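PDB 2DSA: glutathione S-transferase from Burkholderia xenovorans, which binds glutathione and reductively dechlorinates metabolites of polychlorinated biphenyls, and probably has the general glutathione transferase activity of its family. Local coordinates for residues L3-G8 with L27-L32; P14-R19 with E189-A194; F100-L105 with D155-V160. All coordinates share one frame; numbering follows the deposited sequence.

Contact 1: residues L3-G8 with L27-L32; sequences LYYSPG and LVQVDL. With HPX ((2Z,4E)-2-hydroxy-6-oxo-6-phenylhexa-2,4-dienoic acid), chain F; GSH (glutathione), chain E.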
loop_
_atom_site.group_PDB
_atom_site.type_symbol
_atom_site.label_atom_id
_atom_site.label_comp_id
_atom_site.label_asym_id
_atom_site.label_seq_id
_atom_site.Cartn_x
_atom_site.Cartn_y
_atom_site.Cartn_z
ATOM N N LEU A 3 12.350 4.743 16.099
ATOM C CA LEU A 3 12.024 4.919 14.693
ATOM C C LEU A 3 13.293 5.083 13.842
ATOM O O LEU A 3 14.074 6.014 14.022
ATOM C CB LEU A 3 11.055 6.083 14.469
ATOM C CG LEU A 3 10.698 6.281 12.983
ATOM C CD1 LEU A 3 9.814 5.121 12.457
ATOM C CD2 LEU A 3 10.049 7.635 12.740
ATOM N N TYR A 4 13.490 4.142 12.926
ATOM C CA TYR A 4 14.577 4.215 11.966
ATOM C C TYR A 4 14.158 5.141 10.834
ATOM O O TYR A 4 13.089 4.970 10.222
ATOM C CB TYR A 4 14.959 2.814 11.485
ATOM C CG TYR A 4 15.437 1.944 12.624
ATOM C CD1 TYR A 4 14.528 1.271 13.446
ATOM C CD2 TYR A 4 16.802 1.824 12.907
ATOM C CE1 TYR A 4 14.963 0.495 14.518
ATOM C CE2 TYR A 4 17.257 1.043 13.971
ATOM C CZ TYR A 4 16.336 0.389 14.774
ATOM O OH TYR A 4 16.794 -0.373 15.810
ATOM N N TYR A 5 14.991 6.149 10.585
ATOM C CA TYR A 5 14.649 7.200 9.649
ATOM C C TYR A 5 15.837 7.659 8.818
ATOM O O TYR A 5 16.985 7.406 9.170
ATOM C CB TYR A 5 14.036 8.387 10.401
ATOM C CG TYR A 5 15.041 9.394 10.938
ATOM C CD1 TYR A 5 15.164 10.658 10.366
ATOM C CD2 TYR A 5 15.861 9.081 12.028
ATOM C CE1 TYR A 5 16.084 11.581 10.857
ATOM C CE2 TYR A 5 16.779 9.999 12.521
ATOM C CZ TYR A 5 16.883 11.237 11.933
ATOM O OH TYR A 5 17.789 12.142 12.429
ATOM N N SER A 6 15.542 8.321 7.704
ATOM C CA SER A 6 16.532 9.119 6.987
ATOM C C SER A 6 15.918 10.488 6.755
ATOM O O SER A 6 14.739 10.577 6.391
ATOM C CB SER A 6 16.954 8.452 5.674
ATOM O OG SER A 6 18.021 9.169 5.049
ATOM N N PRO A 7 16.685 11.571 7.034
ATOM C CA PRO A 7 16.115 12.926 6.946
ATOM C C PRO A 7 15.357 13.163 5.641
ATOM O O PRO A 7 15.911 12.955 4.551
ATOM C CB PRO A 7 17.351 13.835 7.026
ATOM C CG PRO A 7 18.320 13.062 7.836
ATOM C CD PRO A 7 18.098 11.599 7.470
ATOM N N GLY A 8 14.090 13.552 5.762
ATOM C CA GLY A 8 13.283 13.946 4.608
ATOM C C GLY A 8 12.651 12.805 3.831
ATOM O O GLY A 8 11.781 13.041 2.993
ATOM N N LEU A 27 14.760 8.588 17.817
ATOM C CA LEU A 27 15.133 8.581 16.402
ATOM C C LEU A 27 16.468 7.879 16.206
ATOM O O LEU A 27 17.442 8.161 16.923
ATOM C CB LEU A 27 15.224 10.001 15.839
ATOM C CG LEU A 27 13.928 10.784 15.683
ATOM C CD1 LEU A 27 14.243 12.241 15.402
ATOM C CD2 LEU A 27 13.077 10.170 14.568
ATOM N N VAL A 28 16.500 6.946 15.259
ATOM C CA VAL A 28 17.732 6.258 14.913
ATOM C C VAL A 28 17.964 6.476 13.431
ATOM O O VAL A 28 17.226 5.944 12.584
ATOM C CB VAL A 28 17.707 4.721 15.239
ATOM C CG1 VAL A 28 19.035 4.080 14.843
ATOM C CG2 VAL A 28 17.416 4.459 16.715
ATOM N N GLN A 29 18.984 7.270 13.117
ATOM C CA GLN A 29 19.291 7.614 11.735
ATOM C C GLN A 29 19.893 6.437 10.991
ATOM O O GLN A 29 20.663 5.656 11.549
ATOM C CB GLN A 29 20.209 8.833 11.675
ATOM C CG GLN A 29 20.206 9.545 10.335
ATOM C CD GLN A 29 21.070 10.799 10.317
ATOM O OE1 GLN A 29 21.488 11.302 11.361
ATOM N NE2 GLN A 29 21.338 11.308 9.124
ATOM N N VAL A 30 19.518 6.305 9.727
ATOM C CA VAL A 30 20.015 5.227 8.886
ATOM C C VAL A 30 20.707 5.860 7.685
ATOM O O VAL A 30 20.148 6.759 7.049
ATOM C CB VAL A 30 18.862 4.273 8.434
ATOM C CG1 VAL A 30 19.366 3.208 7.449
ATOM C CG2 VAL A 30 18.192 3.615 9.652
ATOM N N ASP A 31 21.932 5.414 7.402
ATOM C CA ASP A 31 22.615 5.808 6.171
ATOM C C ASP A 31 22.112 4.915 5.041
ATOM O O ASP A 31 22.480 3.747 4.959
ATOM C CB ASP A 31 24.146 5.709 6.325
ATOM C CG ASP A 31 24.908 6.261 5.106
ATOM O OD1 ASP A 31 24.676 5.805 3.957
ATOM O OD2 ASP A 31 25.759 7.151 5.296
ATOM N N LEU A 32 21.276 5.465 4.172
ATOM C CA LEU A 32 20.666 4.670 3.102
ATOM C C LEU A 32 21.634 4.229 1.994
ATOM O O LEU A 32 21.304 3.333 1.202
ATOM C CB LEU A 32 19.439 5.386 2.508
ATOM C CG LEU A 32 18.233 5.660 3.425
ATOM C CD1 LEU A 32 17.150 6.388 2.668
ATOM C CD2 LEU A 32 17.680 4.373 4.044
HETATM C CB3 HPX F . 14.930 14.581 1.152
HETATM C CB4 HPX F . 14.160 15.289 0.234
HETATM C CB5 HPX F . 13.385 14.602 -0.704
HETATM C CB6 HPX F . 13.383 13.210 -0.710
HETATM C CB1 HPX F . 14.150 12.504 0.207
HETATM C CB2 HPX F . 14.925 13.190 1.137
HETATM C CA6 HPX F . 14.161 11.006 0.196
HETATM O OA4 HPX F . 15.111 10.415 0.688
HETATM C CA5 HPX F . 13.060 10.229 -0.402
HETATM C CA4 HPX F . 13.387 9.158 -1.115
HETATM C CA3 HPX F . 12.366 8.303 -1.738
HETATM C CA2 HPX F . 12.663 7.074 -2.181
HETATM O OA3 HPX F . 13.879 6.545 -2.113
HETATM C CA1 HPX F . 11.614 6.276 -2.765
HETATM O OA2 HPX F . 11.828 5.063 -2.974
HETATM O OA1 HPX F . 10.532 6.836 -3.025
HETATM N N1 GSH E . 7.109 -0.145 0.741
HETATM C CA1 GSH E . 7.914 0.726 1.608
HETATM C C1 GSH E . 7.037 1.495 2.558
HETATM O O11 GSH E . 5.924 1.931 2.175
HETATM O O12 GSH E . 7.418 1.731 3.735
HETATM C CB1 GSH E . 8.742 1.746 0.835
HETATM C CG1 GSH E . 9.707 2.484 1.776
HETATM C CD1 GSH E . 10.713 3.260 0.971
HETATM O OE1 GSH E . 10.581 3.228 -0.413
HETATM N N2 GSH E . 11.666 3.939 1.616
HETATM C CA2 GSH E . 12.729 4.692 0.970
HETATM C C2 GSH E . 14.074 4.091 1.228
HETATM O O2 GSH E . 14.444 3.716 2.516
HETATM C CB2 GSH E . 12.768 6.143 1.449
HETATM S SG2 GSH E . 11.240 6.992 1.008
HETATM N N3 GSH E . 14.880 3.940 0.196
HETATM C CA3 GSH E . 15.082 2.635 -0.414
HETATM C C3 GSH E . 16.508 2.255 -0.191
HETATM O O31 GSH E . 17.185 2.988 0.566
HETATM O O32 GSH E . 17.010 1.244 -0.733
#
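Leu27 lays its CD2 methyl over one face of the Tyr5 ring, 4.3 Å from the centroid and displaced from the ring centre, a CH-pi contact between side chains that run roughly perpendicular. The ring leans this way because Tyr5 CG stands between the backbone N and the carbonyl carbon (chi1 87°), which swings CE2 across to 3.7 Å from Leu27 CB. On the other face of the sheet, Tyr4 and Val28 run side by side, with CE2 of the tyrosine 3.6 Å from the valine CG1, while Val30 CG2 meets the edge of the Tyr4 ring. Branched valines suit this extended backbone. Between the two layers run the parallel-strand bonds: Val28 N to Leu3 O (2.9 Å), Tyr5 N to Val28 O (3.0 Å) and Val30 N to Tyr5 O (2.8 Å). Toward the polar edge, Gln29 stretches out to set NE2 3.6 Å from Pro7 CD, a packing contact. Beyond the strand end, Gly8, with positive phi and no side chain, lets HPX CB2 come within 3.5 Å of its C atom, and Leu32 CD2 borders glutathione. Segments 3-5 and 27-31 are inclined by 33°; their strands, 2-5 and 26-31, belong to the beta-alpha-beta unit of the thioredoxin-like domain. Helix 12-21 packs on Leu3 and Leu27, strand 36-37 touches Tyr4 and Val28, and Tyr4 OH is hydrogen-bonded to Gln56.

Contact 2: residues P14-R19 with E189-A194; sequences PHIALR and EAVQSA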
loop_
_atom_site.group_PDB
_atom_site.type_symbol
_atom_site.label_atom_id
_atom_site.label_comp_id
_atom_site.label_asym_id
_atom_site.label_seq_id
_atom_site.Cartn_x
_atom_site.Cartn_y
_atom_site.Cartn_z
ATOM N N PRO A 14 5.738 8.596 9.747
ATOM C CA PRO A 14 5.631 8.161 11.147
ATOM C C PRO A 14 6.258 9.119 12.168
ATOM O O PRO A 14 5.687 9.297 13.241
ATOM C CB PRO A 14 6.336 6.790 11.180
ATOM C CG PRO A 14 6.909 6.559 9.815
ATOM C CD PRO A 14 6.313 7.547 8.874
ATOM N N HIS A 15 7.395 9.738 11.844
ATOM C CA HIS A 15 7.989 10.764 12.725
ATOM C C HIS A 15 6.940 11.805 13.134
ATOM O O HIS A 15 6.672 11.995 14.316
ATOM C CB HIS A 15 9.178 11.446 12.034
ATOM C CG HIS A 15 9.976 12.348 12.929
ATOM N ND1 HIS A 15 11.192 12.871 12.555
ATOM C CD2 HIS A 15 9.738 12.808 14.185
ATOM C CE1 HIS A 15 11.662 13.630 13.531
ATOM N NE2 HIS A 15 10.799 13.605 14.531
ATOM N N ILE A 16 6.326 12.464 12.155
ATOM C CA ILE A 16 5.265 13.437 12.439
ATOM C C ILE A 16 4.121 12.807 13.238
ATOM O O ILE A 16 3.609 13.429 14.166
ATOM C CB ILE A 16 4.722 14.098 11.132
ATOM C CG1 ILE A 16 5.763 15.048 10.525
ATOM C CG2 ILE A 16 3.413 14.852 11.386
ATOM C CD1 ILE A 16 5.505 15.389 9.011
ATOM N N ALA A 17 3.701 11.594 12.869
ATOM C CA ALA A 17 2.591 10.917 13.566
ATOM C C ALA A 17 2.909 10.680 15.047
ATOM O O ALA A 17 2.066 10.922 15.916
ATOM C CB ALA A 17 2.211 9.593 12.877
ATOM N N LEU A 18 4.117 10.191 15.320
ATOM C CA LEU A 18 4.586 9.998 16.702
ATOM C C LEU A 18 4.504 11.282 17.533
ATOM O O LEU A 18 4.070 11.242 18.688
ATOM C CB LEU A 18 6.015 9.447 16.722
ATOM C CG LEU A 18 6.159 7.990 16.279
ATOM C CD1 LEU A 18 7.576 7.660 15.831
ATOM C CD2 LEU A 18 5.712 7.049 17.399
ATOM N N ARG A 19 4.895 12.414 16.945
ATOM C CA ARG A 19 4.838 13.717 17.626
ATOM C C ARG A 19 3.418 14.214 17.788
ATOM O O ARG A 19 3.079 14.780 18.823
ATOM C CB ARG A 19 5.670 14.766 16.885
ATOM C CG ARG A 19 7.132 14.455 16.932
ATOM C CD ARG A 19 7.958 15.620 16.478
ATOM N NE ARG A 19 9.370 15.251 16.544
ATOM C CZ ARG A 19 10.192 15.552 17.550
ATOM N NH1 ARG A 19 9.762 16.274 18.582
ATOM N NH2 ARG A 19 11.453 15.140 17.508
ATOM N N GLU A 189 2.340 22.309 14.906
ATOM C CA GLU A 189 3.569 22.316 15.736
ATOM C C GLU A 189 4.370 21.002 15.701
ATOM O O GLU A 189 5.593 21.034 15.733
ATOM C CB GLU A 189 3.316 22.812 17.180
ATOM C CG GLU A 189 1.974 22.394 17.788
ATOM C CD GLU A 189 1.682 23.028 19.170
ATOM O OE1 GLU A 189 0.634 23.721 19.294
ATOM O OE2 GLU A 189 2.490 22.823 20.126
ATOM N N ALA A 190 3.679 19.863 15.610
ATOM C CA ALA A 190 4.333 18.554 15.448
ATOM C C ALA A 190 5.018 18.406 14.090
ATOM O O ALA A 190 6.096 17.825 13.996
ATOM C CB ALA A 190 3.342 17.428 15.663
ATOM N N VAL A 191 4.399 18.933 13.036
ATOM C CA VAL A 191 5.019 18.898 11.703
ATOM C C VAL A 191 6.314 19.723 11.684
ATOM O O VAL A 191 7.361 19.230 11.260
ATOM C CB VAL A 191 4.047 19.356 10.587
ATOM C CG1 VAL A 191 4.778 19.462 9.256
ATOM C CG2 VAL A 191 2.869 18.395 10.467
ATOM N N GLN A 192 6.249 20.963 12.171
ATOM C CA GLN A 192 7.439 21.834 12.230
ATOM C C GLN A 192 8.517 21.329 13.198
ATOM O O GLN A 192 9.710 21.508 12.947
ATOM C CB GLN A 192 7.051 23.289 12.542
ATOM C CG GLN A 192 6.321 24.006 11.383
ATOM C CD GLN A 192 7.184 24.148 10.113
ATOM O OE1 GLN A 192 8.347 24.550 10.186
ATOM N NE2 GLN A 192 6.610 23.817 8.951
ATOM N N SER A 193 8.093 20.699 14.296
ATOM C CA SER A 193 9.013 20.062 15.242
ATOM C C SER A 193 9.777 18.901 14.622
ATOM O O SER A 193 10.963 18.723 14.905
ATOM C CB SER A 193 8.272 19.557 16.472
ATOM O OG SER A 193 7.821 20.641 17.260
ATOM N N ALA A 194 9.091 18.112 13.789
ATOM C CA ALA A 194 9.719 16.977 13.120
ATOM C C ALA A 194 10.725 17.445 12.074
ATOM O O ALA A 194 11.831 16.905 12.000
ATOM C CB ALA A 194 8.670 16.035 12.514
#
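Arg19 starts its run along helix 189-197 at CB, which rests 3.7 Å from Ala190 CB; alanine's small side chain lets the two helices come close here. From CG to NE the chain is extended, so it passes lengthwise over the other helix: CD lies 3.8 Å from Ala194 N and also touches Ser193 CB. At NE the chain turns polar and bonds back to its own helix, to His15 NE2 at 3.0 Å with an N-H...N angle of 168°. The acceptor lies in the guanidinium plane, although NE is tilted 24° out of the imidazole plane, and NH2 adds a weak second bond. One guanidinium face lies over the Ser193 carbonyl. This is the joint between the thioredoxin-like half of the glutathione transferase fold, represented by its first helix, and the last helix of the helical half; the short segments cross at 130° with axes 8.5 Å apart. His15 is gripped at both nitrogens, since ND1 is hydrogen-bonded to Glu198. An uncharged ring protonated at ND1 would fit both bonds. With the ring so fixed, Ala194 CB sits squarely over its centre, 3.7 Å from the centroid, as a CH-pi contact. The same methyl meets Ile16 CG1 at 3.7 Å, and Ile16 CG2 reaches Val191 CG2 at 3.7 Å, a branched pair on the side facing helix 153-163.

Contact 3: residues F100-L105 with D155-V160; sequences FISSEL and DIYLFV. With GSH (glutathione), chain G.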
loop_
_atom_site.group_PDB
_atom_site.type_symbol
_atom_site.label_atom_id
_atom_site.label_comp_id
_atom_site.label_asym_id
_atom_site.label_seq_id
_atom_site.Cartn_x
_atom_site.Cartn_y
_atom_site.Cartn_z
ATOM N N PHE A 100 -3.357 4.118 -1.494
ATOM C CA PHE A 100 -3.258 5.074 -2.595
ATOM C C PHE A 100 -1.990 5.930 -2.551
ATOM O O PHE A 100 -1.265 6.040 -3.549
ATOM C CB PHE A 100 -4.485 5.989 -2.650
ATOM C CG PHE A 100 -4.486 6.925 -3.835
ATOM C CD1 PHE A 100 -5.114 6.559 -5.028
ATOM C CD2 PHE A 100 -3.846 8.174 -3.768
ATOM C CE1 PHE A 100 -5.118 7.409 -6.123
ATOM C CE2 PHE A 100 -3.842 9.034 -4.854
ATOM C CZ PHE A 100 -4.481 8.660 -6.037
ATOM N N ILE A 101 -1.720 6.541 -1.404
ATOM C CA ILE A 101 -0.538 7.388 -1.282
ATOM C C ILE A 101 0.719 6.558 -1.536
ATOM O O ILE A 101 1.621 6.982 -2.263
ATOM C CB ILE A 101 -0.491 8.159 0.061
ATOM C CG1 ILE A 101 -1.684 9.104 0.163
ATOM C CG2 ILE A 101 0.804 8.954 0.176
ATOM C CD1 ILE A 101 -2.143 9.414 1.571
ATOM N N SER A 102 0.752 5.365 -0.964
ATOM C CA SER A 102 1.908 4.478 -1.074
ATOM C C SER A 102 2.166 3.945 -2.498
ATOM O O SER A 102 3.287 4.038 -3.006
ATOM C CB SER A 102 1.745 3.312 -0.096
ATOM O OG SER A 102 2.679 2.286 -0.362
ATOM N N SER A 103 1.131 3.371 -3.114
ATOM C CA SER A 103 1.282 2.665 -4.393
ATOM C C SER A 103 1.140 3.592 -5.605
ATOM O O SER A 103 1.753 3.347 -6.649
ATOM C CB SER A 103 0.274 1.527 -4.504
ATOM O OG SER A 103 -1.058 2.039 -4.559
ATOM N N GLU A 104 0.340 4.646 -5.457
ATOM C CA GLU A 104 -0.017 5.523 -6.564
ATOM C C GLU A 104 0.759 6.834 -6.566
ATOM O O GLU A 104 0.831 7.502 -7.597
ATOM C CB GLU A 104 -1.531 5.810 -6.571
ATOM C CG GLU A 104 -2.449 4.542 -6.657
ATOM C CD GLU A 104 -2.218 3.706 -7.917
ATOM O OE1 GLU A 104 -2.381 2.465 -7.869
ATOM O OE2 GLU A 104 -1.857 4.293 -8.963
ATOM N N LEU A 105 1.317 7.222 -5.422
ATOM C CA LEU A 105 2.041 8.485 -5.344
ATOM C C LEU A 105 3.512 8.253 -5.013
ATOM O O LEU A 105 4.391 8.496 -5.843
ATOM C CB LEU A 105 1.382 9.446 -4.346
ATOM C CG LEU A 105 0.007 10.038 -4.654
ATOM C CD1 LEU A 105 -0.421 10.979 -3.527
ATOM C CD2 LEU A 105 -0.016 10.784 -6.013
ATOM N N ASP A 155 -3.296 12.188 5.836
ATOM C CA ASP A 155 -2.912 13.558 5.532
ATOM C C ASP A 155 -1.443 13.803 5.808
ATOM O O ASP A 155 -0.784 14.546 5.072
ATOM C CB ASP A 155 -3.756 14.531 6.351
ATOM C CG ASP A 155 -5.229 14.425 6.037
ATOM O OD1 ASP A 155 -6.014 14.073 6.955
ATOM O OD2 ASP A 155 -5.601 14.680 4.868
ATOM N N ILE A 156 -0.942 13.191 6.876
ATOM C CA ILE A 156 0.470 13.289 7.236
ATOM C C ILE A 156 1.326 12.606 6.173
ATOM O O ILE A 156 2.322 13.159 5.728
ATOM C CB ILE A 156 0.749 12.679 8.643
ATOM C CG1 ILE A 156 0.056 13.507 9.726
ATOM C CG2 ILE A 156 2.232 12.605 8.909
ATOM C CD1 ILE A 156 -0.138 12.775 11.056
ATOM N N TYR A 157 0.919 11.408 5.758
ATOM C CA TYR A 157 1.636 10.694 4.723
ATOM C C TYR A 157 1.616 11.527 3.430
ATOM O O TYR A 157 2.665 11.752 2.825
ATOM C CB TYR A 157 1.028 9.305 4.530
ATOM C CG TYR A 157 1.815 8.339 3.673
ATOM C CD1 TYR A 157 3.156 8.568 3.362
ATOM C CD2 TYR A 157 1.226 7.167 3.211
ATOM C CE1 TYR A 157 3.874 7.674 2.588
ATOM C CE2 TYR A 157 1.941 6.259 2.438
ATOM C CZ TYR A 157 3.260 6.526 2.127
ATOM O OH TYR A 157 3.978 5.647 1.369
ATOM N N LEU A 158 0.436 11.995 3.025
ATOM C CA LEU A 158 0.314 12.835 1.811
ATOM C C LEU A 158 1.217 14.068 1.854
ATOM O O LEU A 158 1.947 14.355 0.894
ATOM C CB LEU A 158 -1.141 13.253 1.562
ATOM C CG LEU A 158 -1.419 14.149 0.339
ATOM C CD1 LEU A 158 -0.967 13.488 -0.977
ATOM C CD2 LEU A 158 -2.897 14.487 0.281
ATOM N N PHE A 159 1.185 14.776 2.977
ATOM C CA PHE A 159 2.018 15.956 3.174
ATOM C C PHE A 159 3.509 15.689 2.939
ATOM O O PHE A 159 4.217 16.522 2.359
ATOM C CB PHE A 159 1.787 16.515 4.583
ATOM C CG PHE A 159 2.741 17.602 4.962
ATOM C CD1 PHE A 159 2.448 18.936 4.669
ATOM C CD2 PHE A 159 3.943 17.299 5.616
ATOM C CE1 PHE A 159 3.336 19.940 5.009
ATOM C CE2 PHE A 159 4.830 18.305 5.970
ATOM C CZ PHE A 159 4.531 19.618 5.673
ATOM N N VAL A 160 3.985 14.525 3.374
ATOM C CA VAL A 160 5.399 14.189 3.248
ATOM C C VAL A 160 5.797 13.921 1.783
ATOM O O VAL A 160 6.809 14.439 1.301
ATOM C CB VAL A 160 5.784 13.010 4.165
ATOM C CG1 VAL A 160 7.175 12.443 3.806
ATOM C CG2 VAL A 160 5.724 13.444 5.647
HETATM N N1 GSH G . -3.471 0.878 -6.074
HETATM C CA1 GSH G . -4.545 0.122 -6.684
HETATM C C1 GSH G . -4.919 -0.994 -5.765
HETATM O O11 GSH G . -6.107 -1.341 -5.701
HETATM O O12 GSH G . -4.048 -1.594 -5.077
HETATM C CB1 GSH G . -4.077 -0.474 -8.005
HETATM C CG1 GSH G . -5.206 -1.169 -8.759
HETATM C CD1 GSH G . -4.704 -1.701 -10.082
HETATM O OE1 GSH G . -3.345 -1.593 -10.415
HETATM N N2 GSH G . -5.594 -2.291 -10.888
HETATM C CA2 GSH G . -5.283 -2.701 -12.250
HETATM C C2 GSH G . -6.180 -1.987 -13.226
HETATM O O2 GSH G . -7.554 -1.819 -12.966
HETATM C CB2 GSH G . -5.485 -4.204 -12.436
HETATM S SG2 GSH G . -4.364 -5.294 -11.509
HETATM N N3 GSH G . -5.629 -1.523 -14.342
HETATM C CA3 GSH G . -4.928 -0.253 -14.365
HETATM C C3 GSH G . -5.731 0.868 -14.960
HETATM O O31 GSH G . -5.699 2.009 -14.433
HETATM O O32 GSH G . -6.419 0.659 -15.987
#
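Ile101 and Tyr157 pass side by side in antiparallel fashion, and the isoleucine CG2 methyl lands over the centre of the phenol ring, 3.6 Å from the centroid and 13° off its normal. The CB of each residue is directed toward the other helix, and with Tyr157 CG anti to the backbone N (chi1 -169°) the ring extends along Ile101 and on to Ser102. A beta-branched residue suits this place, because its second branch goes on to a different neighbour: CD1 meets Leu158 CB at 4.0 Å, the two side chains roughly perpendicular. Leu105 and Leu158 meet at a slant, methyl to methyl, CD1 to CD1 at 3.6 Å. The far end of Tyr157 passes alongside Ser102, OH lying 3.4 Å from its CA, and is hydrogen-bonded to His106. Away from this apolar seam, Glu104 OE1 accepts a bond from N1 of a glutathione held largely by the second subunit (2.6 Å) and forms a salt bridge with Lys107 of that subunit. Segments 100-105 and 155-160, inclined by 28°, pair helices 89-109 and 153-163 in the core of the helical domain; helix 119-139 and helix 176-186 pack on Leu158, while Ser13 of helix 12-21 touches Tyr157.

From the N terminus, strand 2-5 leads into helix 12-21 and back to strand 26-31, where contact 1 closes the shortest loop. Residues 14-19 lie within that loop but find their partner at 189-194, so contact 2 crosses contact 1 and spans most of the chain. Contact 3, joining 100-105 to 155-160, opens after contact 1 has closed and falls wholly within the span of contact 2. Helix 12-21 is the common element: His15 packs on Leu3 and Leu27 of contact 1, while Ile16 reaches Ile156 and Val160 of contact 3, and Val191 meets Phe159. Sheet, interdomain seam and helical core are thus continuous, though contacts 1 and 3 do not touch.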